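Local coordinates for multi-copper Oxidase CueO (PDB 6EVG), which is a bacterial laccase-like multicopper oxidase that oxidises lignin model compounds and lignosulfonate, in all likelihood passing electrons from substrate to oxygen through its copper centres, at residues F486-H491 with A502-V507; R333-D338 with I413-K418. One frame throughout, in Å; residues are numbered along the deposited sequence.

Contact 1: F486-H491 with A502-V507. With CU (copper (II) ion), chain B.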
ATOM      1  N   PHE A 486     -14.558  -7.388   8.149  1.00  9.61           N
ATOM      2  CA  PHE A 486     -13.356  -6.606   7.795  1.00  9.43           C
ATOM      3  C   PHE A 486     -12.226  -7.008   8.725  1.00  9.86           C
ATOM      4  O   PHE A 486     -12.436  -7.767   9.693  1.00 13.17           O
ATOM      5  CB  PHE A 486     -13.679  -5.112   7.853  1.00  9.43           C
ATOM      6  CG  PHE A 486     -14.368  -4.532   6.636  1.00  9.38           C
ATOM      7  CD1 PHE A 486     -13.923  -4.768   5.363  1.00  9.50           C
ATOM      8  CD2 PHE A 486     -15.460  -3.669   6.794  1.00 10.01           C
ATOM      9  CE1 PHE A 486     -14.522  -4.136   4.261  1.00 10.21           C
ATOM     10  CE2 PHE A 486     -16.077  -3.087   5.711  1.00 11.34           C
ATOM     11  CZ  PHE A 486     -15.586  -3.319   4.426  1.00 11.30           C
ATOM     12  N   MET A 487     -11.027  -6.620   8.402  1.00 11.74           N
ATOM     13  CA  MET A 487      -9.843  -7.031   9.116  1.00 10.46           C
ATOM     14  C   MET A 487      -8.982  -5.844   9.450  1.00  9.17           C
ATOM     15  O   MET A 487      -9.043  -4.825   8.772  1.00 10.32           O
ATOM     16  CB  MET A 487      -9.063  -8.053   8.313  1.00 13.32           C
ATOM     17  CG  MET A 487     -10.049  -9.240   7.986  1.00 17.06           C
ATOM     18  SD  MET A 487      -9.318 -10.546   7.083  1.00 19.72           S
ATOM     19  CE  MET A 487      -8.838 -11.499   8.375  1.00 22.04           C
ATOM     20  N   PHE A 488      -8.134  -6.010  10.455  1.00  8.94           N
ATOM     21  CA  PHE A 488      -7.054  -5.081  10.754  1.00  8.88           C
ATOM     22  C   PHE A 488      -5.840  -5.887  11.104  1.00  8.61           C
ATOM     23  O   PHE A 488      -5.948  -6.958  11.724  1.00  9.63           O
ATOM     24  CB  PHE A 488      -7.462  -4.031  11.785  1.00  9.96           C
ATOM     25  CG  PHE A 488      -7.857  -4.562  13.140  1.00  9.83           C
ATOM     26  CD1 PHE A 488      -9.138  -5.003  13.362  1.00 11.19           C
ATOM     27  CD2 PHE A 488      -7.010  -4.530  14.252  1.00 10.83           C
ATOM     28  CE1 PHE A 488      -9.575  -5.414  14.651  1.00 11.98           C
ATOM     29  CE2 PHE A 488      -7.429  -4.948  15.513  1.00 10.81           C
ATOM     30  CZ  PHE A 488      -8.720  -5.384  15.706  1.00 11.49           C
ATOM     31  N   HIS A 489      -4.645  -5.385  10.757  1.00  8.07           N
ATOM     32  CA  HIS A 489      -3.470  -6.225  10.839  1.00  8.05           C
ATOM     33  C   HIS A 489      -2.205  -5.401  10.664  1.00  8.33           C
ATOM     34  O   HIS A 489      -2.242  -4.273  10.210  1.00  9.72           O
ATOM     35  CB  HIS A 489      -3.531  -7.373   9.784  1.00  8.87           C
ATOM     36  CG  HIS A 489      -3.709  -6.907   8.372  1.00  9.48           C
ATOM     37  ND1 HIS A 489      -2.641  -6.690   7.536  1.00  9.96           N
ATOM     38  CD2 HIS A 489      -4.810  -6.642   7.639  1.00 10.67           C
ATOM     39  CE1 HIS A 489      -3.108  -6.308   6.345  1.00 10.40           C
ATOM     40  NE2 HIS A 489      -4.420  -6.225   6.394  1.00 10.70           N
ATOM     41  N   CYS A 490      -1.088  -6.081  10.916  1.00  8.66           N
ATOM     42  CA  CYS A 490       0.219  -5.594  10.500  1.00  8.88           C
ATOM     43  C   CYS A 490       0.363  -5.876   9.018  1.00  8.63           C
ATOM     44  O   CYS A 490      -0.007  -6.942   8.530  1.00  9.78           O
ATOM     45  CB  CYS A 490       1.314  -6.253  11.290  1.00 10.32           C
ATOM     46  SG  CYS A 490       2.944  -5.638  10.822  1.00 10.19           S
ATOM     47  N   HIS A 491       0.952  -4.914   8.290  1.00  8.13           N
ATOM     48  CA  HIS A 491       1.239  -5.040   6.877  1.00  8.40           C
ATOM     49  C   HIS A 491       2.662  -5.536   6.546  1.00  8.68           C
ATOM     50  O   HIS A 491       3.009  -5.567   5.368  1.00  9.70           O
ATOM     51  CB  HIS A 491       0.869  -3.747   6.098  1.00  9.16           C
ATOM     52  CG  HIS A 491       0.249  -3.975   4.755  1.00  9.33           C
ATOM     53  ND1 HIS A 491       0.903  -4.449   3.655  1.00 10.91           N
ATOM     54  CD2 HIS A 491      -1.059  -3.832   4.381  1.00 11.16           C
ATOM     55  CE1 HIS A 491       0.002  -4.589   2.647  1.00 11.89           C
ATOM     56  NE2 HIS A 491      -1.186  -4.196   3.064  1.00 12.96           N
ATOM     57  N   ALA A 502      -6.625  -9.449  12.989  1.00  8.98           N
ATOM     58  CA  ALA A 502      -7.880  -9.537  13.741  1.00  9.16           C
ATOM     59  C   ALA A 502      -9.012  -9.097  12.832  1.00  8.98           C
ATOM     60  O   ALA A 502      -8.805  -8.588  11.728  1.00  9.47           O
ATOM     61  CB  ALA A 502      -7.781  -8.634  14.982  1.00 10.26           C
ATOM     62  N   GLN A 503     -10.244  -9.330  13.285  1.00  9.92           N
ATOM     63  CA  GLN A 503     -11.441  -9.139  12.476  1.00 10.96           C
ATOM     64  C   GLN A 503     -12.493  -8.310  13.188  1.00  9.74           C
ATOM     65  O   GLN A 503     -12.630  -8.397  14.437  1.00 10.71           O
ATOM     66  CB  GLN A 503     -12.134 -10.588  12.230  1.00 14.14           C
ATOM     67  CG  GLN A 503     -11.224 -11.535  11.614  1.00 15.06           C
ATOM     68  CD  GLN A 503     -11.933 -12.691  11.032  1.00 13.54           C
ATOM     69  OE1 GLN A 503     -11.782 -12.890   9.838  1.00 17.20           O
ATOM     70  NE2 GLN A 503     -12.566 -13.555  11.877  1.00 13.33           N
ATOM     71  N   PHE A 504     -13.248  -7.520  12.435  1.00  9.66           N
ATOM     72  CA  PHE A 504     -14.356  -6.745  12.971  1.00  9.85           C
ATOM     73  C   PHE A 504     -15.597  -6.879  12.145  1.00  9.49           C
ATOM     74  O   PHE A 504     -15.548  -7.135  10.922  1.00 10.27           O
ATOM     75  CB  PHE A 504     -14.018  -5.282  13.261  1.00 10.78           C
ATOM     76  CG  PHE A 504     -13.935  -4.347  12.043  1.00 10.43           C
ATOM     77  CD1 PHE A 504     -15.053  -3.624  11.650  1.00 11.27           C
ATOM     78  CD2 PHE A 504     -12.749  -4.095  11.392  1.00 11.08           C
ATOM     79  CE1 PHE A 504     -14.978  -2.699  10.606  1.00 11.12           C
ATOM     80  CE2 PHE A 504     -12.667  -3.163  10.411  1.00 11.27           C
ATOM     81  CZ  PHE A 504     -13.770  -2.466   9.988  1.00 10.90           C
ATOM     82  N   VAL A 505     -16.727  -6.688  12.806  1.00 10.59           N
ATOM     83  CA  VAL A 505     -18.002  -6.512  12.162  1.00 11.16           C
ATOM     84  C   VAL A 505     -18.595  -5.164  12.609  1.00 11.39           C
ATOM     85  O   VAL A 505     -18.169  -4.623  13.653  1.00 12.32           O
ATOM     86  CB  VAL A 505     -19.002  -7.645  12.455  1.00 12.22           C
ATOM     87  CG1 VAL A 505     -18.483  -8.935  11.908  1.00 13.08           C
ATOM     88  CG2 VAL A 505     -19.376  -7.757  13.914  1.00 13.92           C
ATOM     89  N   THR A 506     -19.551  -4.666  11.846  1.00 11.45           N
ATOM     90  CA  THR A 506     -20.317  -3.470  12.263  1.00 12.09           C
ATOM     91  C   THR A 506     -21.617  -3.902  12.842  1.00 13.19           C
ATOM     92  O   THR A 506     -22.218  -4.881  12.395  1.00 15.71           O
ATOM     93  CB  THR A 506     -20.420  -2.441  11.130  1.00 12.44           C
ATOM     94  OG1 THR A 506     -20.990  -3.019   9.952  1.00 13.56           O
ATOM     95  CG2 THR A 506     -19.050  -1.882  10.784  1.00 13.24           C
ATOM     96  N   VAL A 507     -22.096  -3.145  13.841  1.00 14.70           N
ATOM     97  CA  VAL A 507     -23.347  -3.389  14.544  1.00 15.41           C
ATOM     98  C   VAL A 507     -24.139  -2.095  14.574  1.00 18.19           C
ATOM     99  O   VAL A 507     -23.756  -0.995  14.296  1.00 17.13           O
ATOM    100  CB  VAL A 507     -23.079  -4.022  15.946  1.00 16.22           C
ATOM    101  CG1 VAL A 507     -22.322  -5.359  15.861  1.00 16.95           C
ATOM    102  CG2 VAL A 507     -22.276  -3.091  16.855  1.00 16.41           C
TER
HETATM  103 CU    CU B 601       4.406  -6.449  12.183  1.00 12.62          CU

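Contact 2: R333-D338 with I413-K418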
ATOM      1  N   ARG A 333     -10.164   2.081  22.311  1.00 11.36           N
ATOM      2  CA  ARG A 333      -9.575   0.766  22.257  1.00 11.26           C
ATOM      3  C   ARG A 333      -8.088   0.847  22.311  1.00 10.43           C
ATOM      4  O   ARG A 333      -7.517   1.922  22.035  1.00 12.36           O
ATOM      5  CB  ARG A 333     -10.026  -0.026  21.010  1.00 10.82           C
ATOM      6  CG  ARG A 333     -11.519  -0.183  20.870  1.00 11.39           C
ATOM      7  CD  ARG A 333     -11.856  -1.190  19.764  1.00 11.17           C
ATOM      8  NE  ARG A 333     -13.269  -1.100  19.408  1.00 11.53           N
ATOM      9  CZ  ARG A 333     -14.205  -1.961  19.738  1.00 11.98           C
ATOM     10  NH1 ARG A 333     -13.953  -3.011  20.497  1.00 12.50           N
ATOM     11  NH2 ARG A 333     -15.464  -1.704  19.375  1.00 12.31           N
ATOM     12  N   SER A 334      -7.432  -0.272  22.537  1.00 10.34           N
ATOM     13  CA  SER A 334      -6.001  -0.404  22.520  1.00 10.61           C
ATOM     14  C   SER A 334      -5.593  -1.707  21.886  1.00 10.64           C
ATOM     15  O   SER A 334      -6.221  -2.745  22.135  1.00 10.87           O
ATOM     16  CB  SER A 334      -5.480  -0.375  23.968  1.00 11.42           C
ATOM     17  OG  SER A 334      -5.840   0.797  24.680  1.00 16.47           O
ATOM     18  N   PHE A 335      -4.523  -1.665  21.066  1.00 10.30           N
ATOM     19  CA  PHE A 335      -3.931  -2.837  20.496  1.00 10.22           C
ATOM     20  C   PHE A 335      -2.446  -2.777  20.591  1.00 11.35           C
ATOM     21  O   PHE A 335      -1.835  -1.708  20.366  1.00 13.14           O
ATOM     22  CB  PHE A 335      -4.407  -3.097  19.041  1.00 11.34           C
ATOM     23  CG  PHE A 335      -5.878  -3.278  18.938  1.00 10.13           C
ATOM     24  CD1 PHE A 335      -6.469  -4.485  19.256  1.00 10.78           C
ATOM     25  CD2 PHE A 335      -6.715  -2.232  18.646  1.00 10.36           C
ATOM     26  CE1 PHE A 335      -7.851  -4.601  19.251  1.00 11.24           C
ATOM     27  CE2 PHE A 335      -8.077  -2.342  18.646  1.00 11.28           C
ATOM     28  CZ  PHE A 335      -8.658  -3.545  18.967  1.00 11.15           C
ATOM     29  N   PHE A 336      -1.825  -3.895  20.867  1.00 10.74           N
ATOM     30  CA  PHE A 336      -0.378  -4.097  20.982  1.00 11.18           C
ATOM     31  C   PHE A 336       0.065  -5.099  19.909  1.00 10.55           C
ATOM     32  O   PHE A 336      -0.505  -6.206  19.793  1.00 11.54           O
ATOM     33  CB  PHE A 336      -0.036  -4.597  22.396  1.00 11.90           C
ATOM     34  CG  PHE A 336       1.387  -4.971  22.590  1.00 13.09           C
ATOM     35  CD1 PHE A 336       2.412  -4.088  22.282  1.00 15.66           C
ATOM     36  CD2 PHE A 336       1.733  -6.231  23.056  1.00 14.80           C
ATOM     37  CE1 PHE A 336       3.736  -4.442  22.499  1.00 17.09           C
ATOM     38  CE2 PHE A 336       3.067  -6.597  23.238  1.00 15.01           C
ATOM     39  CZ  PHE A 336       4.035  -5.671  22.993  1.00 16.50           C
ATOM     40  N   PHE A 337       1.057  -4.703  19.105  1.00 11.21           N
ATOM     41  CA  PHE A 337       1.667  -5.585  18.131  1.00 10.97           C
ATOM     42  C   PHE A 337       2.608  -6.548  18.859  1.00 11.58           C
ATOM     43  O   PHE A 337       3.774  -6.235  19.141  1.00 13.05           O
ATOM     44  CB  PHE A 337       2.439  -4.761  17.071  1.00 11.35           C
ATOM     45  CG  PHE A 337       1.567  -3.919  16.183  1.00 11.61           C
ATOM     46  CD1 PHE A 337       1.096  -2.687  16.550  1.00 13.20           C
ATOM     47  CD2 PHE A 337       1.168  -4.384  14.950  1.00 13.71           C
ATOM     48  CE1 PHE A 337       0.344  -1.929  15.658  1.00 15.03           C
ATOM     49  CE2 PHE A 337       0.397  -3.636  14.101  1.00 14.31           C
ATOM     50  CZ  PHE A 337      -0.036  -2.417  14.466  1.00 14.63           C
ATOM     51  N   ASP A 338       2.059  -7.717  19.181  1.00 11.43           N
ATOM     52  CA  ASP A 338       2.742  -8.661  20.024  1.00 11.82           C
ATOM     53  C   ASP A 338       3.498  -9.665  19.165  1.00 12.71           C
ATOM     54  O   ASP A 338       2.910 -10.608  18.594  1.00 12.05           O
ATOM     55  CB  ASP A 338       1.719  -9.354  20.933  1.00 14.04           C
ATOM     56  CG  ASP A 338       2.376 -10.131  22.050  1.00 16.77           C
ATOM     57  OD1 ASP A 338       3.593 -10.369  22.050  1.00 15.04           O
ATOM     58  OD2 ASP A 338       1.613 -10.489  22.998  1.00 23.27           O
ATOM     59  N   ILE A 413     -14.496 -13.099  16.025  1.00 12.32           N
ATOM     60  CA  ILE A 413     -14.684 -11.675  15.816  1.00 12.47           C
ATOM     61  C   ILE A 413     -14.062 -10.946  16.996  1.00 12.71           C
ATOM     62  O   ILE A 413     -14.470 -11.119  18.151  1.00 15.88           O
ATOM     63  CB  ILE A 413     -16.151 -11.277  15.637  1.00 13.73           C
ATOM     64  CG1 ILE A 413     -16.774 -12.011  14.447  1.00 14.34           C
ATOM     65  CG2 ILE A 413     -16.333  -9.780  15.574  1.00 15.10           C
ATOM     66  CD1 ILE A 413     -16.070 -11.778  13.134  1.00 17.18           C
ATOM     67  N   ASP A 414     -13.081 -10.105  16.736  1.00 11.78           N
ATOM     68  CA  ASP A 414     -12.345  -9.381  17.788  1.00 11.90           C
ATOM     69  C   ASP A 414     -13.000  -8.083  18.219  1.00 12.17           C
ATOM     70  O   ASP A 414     -12.751  -7.662  19.360  1.00 14.13           O
ATOM     71  CB  ASP A 414     -10.912  -9.148  17.286  1.00 11.66           C
ATOM     72  CG  ASP A 414     -10.216 -10.476  16.951  1.00 11.70           C
ATOM     73  OD1 ASP A 414      -9.859 -11.174  17.898  1.00 14.19           O
ATOM     74  OD2 ASP A 414     -10.159 -10.823  15.746  1.00 12.17           O
ATOM     75  N   VAL A 415     -13.687  -7.425  17.283  1.00 11.03           N
ATOM     76  CA  VAL A 415     -14.244  -6.092  17.485  1.00 11.22           C
ATOM     77  C   VAL A 415     -15.624  -6.038  16.906  1.00 10.98           C
ATOM     78  O   VAL A 415     -15.848  -6.439  15.743  1.00 11.59           O
ATOM     79  CB  VAL A 415     -13.332  -5.017  16.827  1.00 11.73           C
ATOM     80  CG1 VAL A 415     -14.039  -3.705  16.625  1.00 12.53           C
ATOM     81  CG2 VAL A 415     -12.005  -4.874  17.569  1.00 13.10           C
ATOM     82  N   GLU A 416     -16.543  -5.462  17.669  1.00 11.77           N
ATOM     83  CA  GLU A 416     -17.842  -5.052  17.190  1.00 11.30           C
ATOM     84  C   GLU A 416     -17.930  -3.539  17.248  1.00 11.81           C
ATOM     85  O   GLU A 416     -17.930  -2.986  18.324  1.00 13.73           O
ATOM     86  CB  GLU A 416     -18.988  -5.677  18.012  1.00 12.98           C
ATOM     87  CG  GLU A 416     -19.037  -7.166  17.925  1.00 15.91           C
ATOM     88  CD  GLU A 416     -20.178  -7.810  18.714  1.00 17.87           C
ATOM     89  OE1 GLU A 416     -21.019  -7.104  19.288  1.00 20.56           O
ATOM     90  OE2 GLU A 416     -20.231  -9.054  18.658  1.00 25.99           O
ATOM     91  N   ALA A 417     -17.940  -2.899  16.084  1.00 11.70           N
ATOM     92  CA  ALA A 417     -17.942  -1.408  15.987  1.00 12.37           C
ATOM     93  C   ALA A 417     -19.285  -0.925  15.539  1.00 12.16           C
ATOM     94  O   ALA A 417     -19.876  -1.493  14.608  1.00 13.85           O
ATOM     95  CB  ALA A 417     -16.871  -0.923  15.031  1.00 14.23           C
ATOM     96  N   LYS A 418     -19.840   0.103  16.155  1.00 11.97           N
ATOM     97  CA  LYS A 418     -21.116   0.624  15.659  1.00 12.61           C
ATOM     98  C   LYS A 418     -20.959   1.231  14.265  1.00 12.39           C
ATOM     99  O   LYS A 418     -20.027   2.038  14.023  1.00 12.51           O
ATOM    100  CB  LYS A 418     -21.690   1.636  16.628  1.00 14.28           C
ATOM    101  CG  LYS A 418     -22.093   1.049  17.959  1.00 19.28           C
ATOM    102  CD  LYS A 418     -22.923   1.979  18.812  1.00 24.88           C
ATOM    103  CE  LYS A 418     -22.102   3.120  19.346  1.00 31.81           C
ATOM    104  NZ  LYS A 418     -22.650   3.650  20.630  1.00 39.77           N
TER
HETATM  105  O   HOH W   1     -16.029  -5.071  20.562  1.00 15.88           O

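Contact 1: F486-H491 with A502-V507
Phe504 and Phe486 meet on one face of an antiparallel strand pair, where CB of Phe486 sits over the Phe504 ring, 3.6 Å from its centroid and displaced toward the rim at CE2 and CZ. This is a CH-pi contact; the two rings themselves are set obliquely, with planes at 42°. On the same face, Ala502 CB lies over the Phe488 ring, 3.5 Å from CZ. Both Phe488 and Phe504 hold CG between the backbone N and the carbonyl carbon (chi1 61° and 77°), and the ends of both rings come nearer the partner strand. Ile438 and Val415 of the flanking strands pack against these two rings. Phe486 and Phe488 form hydrogen-bonded pairs with Phe504 and Ala502; the bond from Phe504 N to Phe486 O is 2.9 Å, whereas that from Phe486 N to Phe504 O is weak. Between them the non-hydrogen-bonded pair Met487 and Gln503 sends its side chains to the other face, side by side, with Met487 CE 3.6 Å from Gln503 OE1. That oxygen is hydrogen-bonded to His106, and NE2 reaches the carbonyls of Met410 and Arg412. Farther along strand 486-490, His489 ND1 donates an almost straight 2.8 Å bond to Cys490 O, with the acceptor in the ring plane. Cys490 SG binds copper, with His434 and His495 completing the three protein ligands. The pairing ties the cysteine-bearing strand to strand 501-506 in a buried contact; independently, His489 adds a bond at the ligand's own carbonyl, consistent with a firmly positioned type 1 copper site.

Contact 2: R333-D338 with I413-K418
Arg333 reaches Val415 through a chain extended from CG to NE (chi2 -169°, chi3 -166°), long enough to span strands whose axes come no closer than 11.3 Å. Val415 presents both methyls: CG1, anti to its backbone N (chi1 162°), lies over the centre of one guanidinium face, 3.6 Å from CZ of Arg333, while CG2 touches the tip of the Phe335 ring, 3.9 Å from its CZ. The two side chains of strand 332-336 therefore share a single valine, and each crosses it obliquely. At the edge of the guanidinium, near its plane, NH2 makes a weak hydrogen bond to Glu416 O at 3.0 Å. A water accepts from both Arg333 NH1, at 2.9 Å, and Glu416 N, at 3.0 Å, so the backbone N and O of one residue are both linked to the same guanidinium, one through water and one directly. NE of Arg333 is held by a salt bridge to Glu423, which would fix the group and offset its charge above an apolar methyl. The Phe335 ring also meets Phe488 edge-to-face and contacts Trp425. Strand 332-336 is an outermost member of the sheet that includes strands 422-428 and 469-475, and strand 415-417 occupies an edge of the sheet that holds strands 501-506 and 486-490. Side chains of strand 332-336 bridge to Val415 and to the backbone of Glu416, partly through a water, an interior of valine and aromatic groups giving way to a guanidinium, as is characteristic of two facing sheets in a cupredoxin-type beta sandwich, the building block of multicopper oxidases.

Contacts 1 and 2 lie about 8 Å apart between centres and share one sandwich: contact 1 joins two strands within a sheet, and contact 2 spans from that sheet's edge to the sheet facing it. Strand 415-417 is common ground: it takes part in contact 2 and lies beside strand 501-506 of contact 1. Gln503 N lies 2.9 Å from Asp414 OD2, and Val507 N lies 2.9 Å from Ala417 O, both probable hydrogen bonds. The Phe335 side chain is about 12 Å from the copper. Cys490 of contact 1 binds the metal directly, while Phe337, farther along segment 333-338, packs against Cys490 and His434, so that segment, rather than contact 2 itself, reaches the copper surroundings.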